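Local atomic coordinates of cyclohexadienyl dehydratase (Synthetic construct, PDB entry 5JOS), a protein that probably catalyses dehydration steps of phenylalanine biosynthesis, acting on prephenate and arogenate, with the fold of a periplasmic solute-binding protein. Residues F123-L126 with E127-N130; T143-K146 with F147-H151; K190-P193 with G194-A197. One frame throughout, in Å; residues are numbered along the deposited sequence.

Contact 1 (F123-L126 with E127-N130); sequences FKSL and EDIN
Asp128 meets the residues before it twice, its backbone N bonding to Ser125 OG and its carboxylate to Lys124 N, and these short-range bonds fix the first turn of helix 126-129. Ser125 is the N-cap: its OG accepts from Asp128 N at 3.1 Å. The serine torsion explains this, since chi1 of 62° sets OG between its own backbone N and carbonyl carbon, turned toward Asp128 N, which it caps. The Asp128 carboxylate acts as an acceptor in its turn, taking the backbone N-H of Lys124 on OD2, 3.1 Å away and nearly straight at 170°; the donor approaches on the anti side, 18° out of the carboxylate plane. Replacing Asp128 by an alanine would probably leave Lys124 N without this acceptor and the approach to the helix freer to shift.

Leu126 contributes mainly through its backbone. Its O accepts from Asn130 N at 2.8 Å, with the donor almost in line with the C=O bond, and also from Ile129 N at 3.0 Å, which sits well above the carbonyl plane. Phe123 lays CD1 3.7 Å from Ile129 CG1, while the edge of its ring meets Asp128 O. Val115 and Val134 adjoin the phenylalanine, and Leu152 touches both Leu126 and Ile129.

The chemistry is that of a short helix closed at its N-terminus by a serine cap, with an aspartate carboxylate tying down the preceding backbone and an apolar pair binding the turn to the sheet side.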
loop_
_atom_site.group_PDB
_atom_site.type_symbol
_atom_site.label_atom_id
_atom_site.label_comp_id
_atom_site.label_asym_id
_atom_site.label_seq_id
_atom_site.Cartn_x
_atom_site.Cartn_y
_atom_site.Cartn_z
ATOM N N PHE A 123 -16.914 -13.876 0.658
ATOM C CA PHE A 123 -16.071 -13.855 -0.511
ATOM C C PHE A 123 -14.657 -13.478 -0.106
ATOM O O PHE A 123 -14.284 -12.291 -0.119
ATOM C CB PHE A 123 -16.596 -12.843 -1.526
ATOM C CG PHE A 123 -17.920 -13.211 -2.145
ATOM C CD1 PHE A 123 -18.027 -14.298 -2.972
ATOM C CD2 PHE A 123 -19.036 -12.400 -1.971
ATOM C CE1 PHE A 123 -19.242 -14.619 -3.591
ATOM C CE2 PHE A 123 -20.243 -12.679 -2.587
ATOM C CZ PHE A 123 -20.358 -13.793 -3.408
ATOM N N LYS A 124 -13.850 -14.462 0.259
ATOM C CA LYS A 124 -12.509 -14.133 0.715
ATOM C C LYS A 124 -11.387 -14.806 -0.020
ATOM O O LYS A 124 -10.215 -14.538 0.257
ATOM C CB LYS A 124 -12.369 -14.265 2.228
ATOM C CG LYS A 124 -13.167 -15.349 2.913
ATOM C CD LYS A 124 -12.569 -15.593 4.301
ATOM C CE LYS A 124 -13.306 -16.662 5.108
ATOM N NZ LYS A 124 -14.483 -16.079 5.831
ATOM N N SER A 125 -11.730 -15.636 -0.984
ATOM C CA SER A 125 -10.741 -16.268 -1.828
ATOM C C SER A 125 -11.241 -16.275 -3.262
ATOM O O SER A 125 -12.443 -15.991 -3.552
ATOM C CB SER A 125 -10.507 -17.708 -1.395
ATOM O OG SER A 125 -11.730 -18.396 -1.540
ATOM N N LEU A 126 -10.296 -16.578 -4.148
ATOM C CA LEU A 126 -10.596 -16.809 -5.531
ATOM C C LEU A 126 -11.711 -17.861 -5.631
ATOM O O LEU A 126 -12.694 -17.649 -6.334
ATOM C CB LEU A 126 -9.347 -17.261 -6.258
ATOM C CG LEU A 126 -9.540 -17.508 -7.746
ATOM C CD1 LEU A 126 -9.859 -16.223 -8.421
ATOM C CD2 LEU A 126 -8.261 -18.111 -8.327
ATOM N N GLU A 127 -11.597 -18.930 -4.847
ATOM C CA GLU A 127 -12.512 -20.063 -4.910
ATOM C C GLU A 127 -13.931 -19.601 -4.595
ATOM O O GLU A 127 -14.889 -20.080 -5.175
ATOM C CB GLU A 127 -12.104 -21.202 -3.918
ATOM C CG GLU A 127 -10.766 -21.928 -4.199
ATOM C CD GLU A 127 -9.507 -20.994 -4.321
ATOM O OE1 GLU A 127 -9.334 -20.002 -3.539
ATOM O OE2 GLU A 127 -8.653 -21.244 -5.215
ATOM N N ASP A 128 -14.056 -18.728 -3.617
ATOM C CA ASP A 128 -15.358 -18.283 -3.155
ATOM C C ASP A 128 -16.062 -17.486 -4.242
ATOM O O ASP A 128 -17.280 -17.411 -4.291
ATOM C CB ASP A 128 -15.168 -17.341 -1.955
ATOM C CG ASP A 128 -14.754 -18.076 -0.737
ATOM O OD1 ASP A 128 -14.662 -19.278 -0.872
ATOM O OD2 ASP A 128 -14.506 -17.478 0.320
ATOM N N ILE A 129 -15.258 -16.833 -5.071
ATOM C CA ILE A 129 -15.759 -15.859 -6.023
ATOM C C ILE A 129 -16.013 -16.507 -7.376
ATOM O O ILE A 129 -17.012 -16.184 -8.031
ATOM C CB ILE A 129 -14.823 -14.613 -6.123
ATOM C CG1 ILE A 129 -14.812 -13.879 -4.761
ATOM C CG2 ILE A 129 -15.268 -13.678 -7.240
ATOM C CD1 ILE A 129 -13.623 -12.993 -4.550
ATOM N N ASN A 130 -15.113 -17.383 -7.788
ATOM C CA ASN A 130 -15.223 -18.064 -9.046
ATOM C C ASN A 130 -16.271 -19.215 -8.977
ATOM O O ASN A 130 -15.928 -20.390 -9.095
ATOM C CB ASN A 130 -13.859 -18.622 -9.373
ATOM C CG ASN A 130 -13.799 -19.178 -10.766
ATOM O OD1 ASN A 130 -14.461 -18.711 -11.682
ATOM N ND2 ASN A 130 -13.018 -20.199 -10.921
#

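Contact 2 (T143-K146 with F147-H151); sequences TNEK and FAREH
Glu145 and Arg149, one helical turn apart, form the salt bridge across this part of helix 143-151. A single carboxylate oxygen does the work: Glu145 OE2 lies 2.7 Å from Arg149 NE and 2.9 Å from Arg149 NH2, so the guanidinium grips it side-on with two nitrogens. OE2 sits in the guanidinium plane, at its edge, and is met on its anti side; the carboxylate and guanidinium planes are nonetheless turned 55° apart. Both chains are extended, and the glutamate CG is anti to the backbone N (chi1 173°), which carries its carboxylate along the helix surface to the arginine. The other oxygen, OE1, accepts from Gly141 N, just before the helix.

Backbone hydrogen bonds supply the second kind of interaction, in the i to i+4 pattern of an alpha helix. Phe147 N donates to Thr143 O at 2.8 Å. The same step is repeated by Ala148 N to Asn144 O, by Arg149 N to Glu145 O and by Glu150 N to Lys146 O.

Apolar packing forms the third. Ala148 rests against Val138 and Ile157, and Phe147 against Ile179, so this side of the helix covers strands 135-138, 156-159 and 177-181. Separately, within 147-151, His151 CD2 lies over one face of the Phe147 ring, 3.5 Å above its plane and offset toward the rim.

The helix is the crossover of a beta-alpha-beta unit with buried apolar residues on the sheet side. Because both Glu145 oxygens are engaged, one by Arg149 and one by the Gly141 amide, its carboxylate is restrained from turning and links the helix to the loop before it.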
loop_
_atom_site.group_PDB
_atom_site.type_symbol
_atom_site.label_atom_id
_atom_site.label_comp_id
_atom_site.label_asym_id
_atom_site.label_seq_id
_atom_site.Cartn_x
_atom_site.Cartn_y
_atom_site.Cartn_z
ATOM N N THR A 143 -8.083 -4.051 -17.509
ATOM C CA THR A 143 -7.611 -5.080 -16.617
ATOM C C THR A 143 -8.702 -5.698 -15.724
ATOM O O THR A 143 -8.568 -6.870 -15.331
ATOM C CB THR A 143 -6.386 -4.523 -15.797
ATOM O OG1 THR A 143 -6.712 -3.263 -15.206
ATOM C CG2 THR A 143 -5.307 -4.243 -16.705
ATOM N N ASN A 144 -9.764 -4.954 -15.358
ATOM C CA ASN A 144 -10.804 -5.549 -14.571
ATOM C C ASN A 144 -11.498 -6.628 -15.361
ATOM O O ASN A 144 -11.678 -7.737 -14.860
ATOM C CB ASN A 144 -11.802 -4.504 -14.079
ATOM C CG ASN A 144 -11.159 -3.489 -13.195
ATOM O OD1 ASN A 144 -10.258 -3.829 -12.381
ATOM N ND2 ASN A 144 -11.604 -2.230 -13.313
ATOM N N GLU A 145 -11.874 -6.316 -16.614
ATOM C CA GLU A 145 -12.532 -7.283 -17.398
ATOM C C GLU A 145 -11.607 -8.510 -17.664
ATOM O O GLU A 145 -11.981 -9.695 -17.488
ATOM C CB GLU A 145 -13.016 -6.647 -18.718
ATOM C CG GLU A 145 -13.574 -7.781 -19.624
ATOM C CD GLU A 145 -14.293 -7.313 -20.887
ATOM O OE1 GLU A 145 -14.069 -6.154 -21.354
ATOM O OE2 GLU A 145 -15.075 -8.176 -21.371
ATOM N N LYS A 146 -10.394 -8.222 -18.061
ATOM C CA LYS A 146 -9.422 -9.287 -18.311
ATOM C C LYS A 146 -9.135 -10.157 -17.051
ATOM O O LYS A 146 -9.022 -11.365 -17.120
ATOM C CB LYS A 146 -8.177 -8.590 -18.859
ATOM C CG LYS A 146 -6.939 -9.418 -19.062
ATOM C CD LYS A 146 -5.718 -8.494 -18.883
ATOM C CE LYS A 146 -4.617 -8.728 -19.895
ATOM N NZ LYS A 146 -4.327 -10.169 -20.085
ATOM N N PHE A 147 -9.082 -9.584 -15.870
ATOM C CA PHE A 147 -8.896 -10.408 -14.684
ATOM C C PHE A 147 -10.089 -11.395 -14.548
ATOM O O PHE A 147 -9.949 -12.599 -14.215
ATOM C CB PHE A 147 -8.849 -9.531 -13.410
ATOM C CG PHE A 147 -8.656 -10.312 -12.174
ATOM C CD1 PHE A 147 -9.754 -10.852 -11.503
ATOM C CD2 PHE A 147 -7.370 -10.519 -11.660
ATOM C CE1 PHE A 147 -9.571 -11.620 -10.346
ATOM C CE2 PHE A 147 -7.202 -11.290 -10.516
ATOM C CZ PHE A 147 -8.296 -11.808 -9.848
ATOM N N ALA A 148 -11.287 -10.875 -14.777
ATOM C CA ALA A 148 -12.452 -11.706 -14.579
ATOM C C ALA A 148 -12.521 -12.875 -15.573
ATOM O O ALA A 148 -12.898 -13.979 -15.192
ATOM C CB ALA A 148 -13.717 -10.886 -14.664
ATOM N N ARG A 149 -12.175 -12.588 -16.828
ATOM C CA ARG A 149 -12.227 -13.575 -17.925
ATOM C C ARG A 149 -11.142 -14.586 -17.709
ATOM O O ARG A 149 -11.339 -15.757 -17.964
ATOM C CB ARG A 149 -12.158 -12.913 -19.316
ATOM C CG ARG A 149 -13.435 -12.053 -19.485
ATOM C CD ARG A 149 -13.758 -11.743 -20.902
ATOM N NE ARG A 149 -14.892 -10.840 -21.025
ATOM C CZ ARG A 149 -16.163 -11.142 -20.800
ATOM N NH1 ARG A 149 -16.498 -12.344 -20.436
ATOM N NH2 ARG A 149 -17.131 -10.252 -20.985
ATOM N N GLU A 150 -10.038 -14.139 -17.126
ATOM C CA GLU A 150 -8.971 -15.054 -16.856
ATOM C C GLU A 150 -9.228 -15.910 -15.627
ATOM O O GLU A 150 -9.070 -17.093 -15.724
ATOM C CB GLU A 150 -7.640 -14.354 -16.744
ATOM C CG GLU A 150 -6.525 -15.302 -16.285
ATOM C CD GLU A 150 -5.139 -14.694 -16.433
ATOM O OE1 GLU A 150 -5.039 -13.545 -16.926
ATOM O OE2 GLU A 150 -4.135 -15.370 -16.058
ATOM N N HIS A 151 -9.635 -15.361 -14.514
ATOM C CA HIS A 151 -9.559 -16.094 -13.264
ATOM C C HIS A 151 -10.893 -16.315 -12.714
ATOM O O HIS A 151 -11.027 -16.969 -11.700
ATOM C CB HIS A 151 -8.842 -15.239 -12.209
ATOM C CG HIS A 151 -7.439 -14.894 -12.569
ATOM N ND1 HIS A 151 -6.418 -15.797 -12.455
ATOM C CD2 HIS A 151 -6.892 -13.762 -13.080
ATOM C CE1 HIS A 151 -5.291 -15.240 -12.871
ATOM N NE2 HIS A 151 -5.555 -14.001 -13.251
#

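Contact 3 (K190-P193 with G194-A197). With NA (sodium ion), chain B.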
loop_
_atom_site.group_PDB
_atom_site.type_symbol
_atom_site.label_atom_id
_atom_site.label_comp_id
_atom_site.label_asym_id
_atom_site.label_seq_id
_atom_site.Cartn_x
_atom_site.Cartn_y
_atom_site.Cartn_z
ATOM N N LYS A 190 -15.095 2.436 1.975
ATOM C CA LYS A 190 -15.154 3.308 3.112
ATOM C C LYS A 190 -16.343 4.254 3.103
ATOM O O LYS A 190 -16.833 4.583 4.148
ATOM C CB LYS A 190 -13.871 4.025 3.401
ATOM C CG LYS A 190 -13.419 5.135 2.538
ATOM C CD LYS A 190 -12.161 5.738 3.186
ATOM C CE LYS A 190 -11.526 6.764 2.252
ATOM N NZ LYS A 190 -10.820 7.752 3.131
ATOM N N LYS A 191 -16.837 4.576 1.923
ATOM C CA LYS A 191 -17.812 5.658 1.756
ATOM C C LYS A 191 -19.215 5.136 1.536
ATOM O O LYS A 191 -20.112 5.914 1.242
ATOM C CB LYS A 191 -17.371 6.568 0.557
ATOM C CG LYS A 191 -16.187 7.442 1.005
ATOM C CD LYS A 191 -16.039 8.710 0.136
ATOM C CE LYS A 191 -15.441 9.830 0.967
ATOM N NZ LYS A 191 -15.011 10.937 0.065
ATOM N N HIS A 192 -19.393 3.826 1.688
ATOM C CA HIS A 192 -20.700 3.239 1.608
ATOM C C HIS A 192 -20.916 2.218 2.743
ATOM O O HIS A 192 -20.179 1.249 2.841
ATOM C CB HIS A 192 -20.864 2.588 0.266
ATOM C CG HIS A 192 -22.276 2.288 -0.099
ATOM N ND1 HIS A 192 -23.123 1.514 0.683
ATOM C CD2 HIS A 192 -23.016 2.673 -1.172
ATOM C CE1 HIS A 192 -24.306 1.423 0.095
ATOM N NE2 HIS A 192 -24.253 2.095 -1.046
ATOM N N PRO A 193 -21.932 2.410 3.601
ATOM C CA PRO A 193 -22.121 1.515 4.713
ATOM C C PRO A 193 -22.493 0.098 4.338
ATOM O O PRO A 193 -22.472 -0.784 5.175
ATOM C CB PRO A 193 -23.257 2.153 5.482
ATOM C CG PRO A 193 -24.047 2.903 4.426
ATOM C CD PRO A 193 -23.009 3.403 3.501
ATOM N N GLY A 194 -22.946 -0.089 3.124
ATOM C CA GLY A 194 -23.445 -1.379 2.657
ATOM C C GLY A 194 -22.356 -2.159 1.936
ATOM O O GLY A 194 -22.585 -3.242 1.459
ATOM N N LEU A 195 -21.175 -1.603 1.796
ATOM C CA LEU A 195 -20.117 -2.304 0.962
ATOM C C LEU A 195 -18.863 -2.552 1.795
ATOM O O LEU A 195 -18.575 -1.824 2.773
ATOM C CB LEU A 195 -19.720 -1.494 -0.244
ATOM C CG LEU A 195 -20.774 -1.118 -1.285
ATOM C CD1 LEU A 195 -20.222 -0.234 -2.370
ATOM C CD2 LEU A 195 -21.270 -2.320 -1.988
ATOM N N ALA A 196 -18.172 -3.616 1.448
ATOM C CA ALA A 196 -16.917 -3.983 2.047
ATOM C C ALA A 196 -15.903 -4.381 0.989
ATOM O O ALA A 196 -16.232 -4.879 -0.086
ATOM C CB ALA A 196 -17.129 -5.142 3.000
ATOM N N ALA A 197 -14.658 -4.030 1.218
ATOM C CA ALA A 197 -13.560 -4.425 0.285
ATOM C C ALA A 197 -12.883 -5.585 0.926
ATOM O O ALA A 197 -12.581 -5.510 2.086
ATOM C CB ALA A 197 -12.519 -3.314 0.133
HETATM NA NA NA B . -18.427 0.336 4.090
HETATM O O HOH W 1 -19.627 -0.971 5.714
HETATM O O HOH W 2 -16.507 -0.255 5.273
#
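A chi1 of -163° swings the His192 imidazole away from its own backbone N and alongside the carbonyl carbon, while chi1 of -60° places the Leu195 CG anti to its own carbonyl carbon; together these bring the leucine over one face of the imidazole. Leu195 CG stands 4.2 Å from the centroid of the His192 ring and 24° off its normal, a CH-pi contact. At the ring's edge, Gly194 N donates to His192 ND1 at 2.9 Å, lying nearly in the ring plane, which fixes the imidazole's rotation.

The backbone makes a type I beta turn from His192 to Leu195, closed by Leu195 N donating to His192 O at 3.2 Å from well above the carbonyl plane. His192 O also binds the sodium ion, at 2.3 Å, and Leu195 O does so at 2.5 Å. Two waters and Ala189 O complete the coordination, and one of those waters donates a weak hydrogen bond to Pro193 O.

Since ND1 accepts the glycine N-H, a neutral ring would carry its proton on NE2, and the turn gathers main-chain oxygens, rather than charged side chains, around the sodium.

In the fold
Along the chain the contacts come in series, contact 1, then contact 2, then contact 3. A mixed five-stranded beta sheet relates them: contact 1 follows strand 111-116 and leads through helix 126-129 toward strand 135-138, contact 2 is the helix joining 135-138 to 156-159, and contact 3 enters an edge strand, 195-197, next to 111-116. Contacts 1 and 2 have centres 14 Å apart and touch, Leu126 CD1 lying 3.6 Å from His151 O. Contact 3 is about 19 Å from contact 1 and 23 Å from contact 2, between centres, and touches neither. Contacts 1 and 2 thus pack together, while the sodium turn sits at the edge strand 195-197, so the metal is bound away from that helix pair.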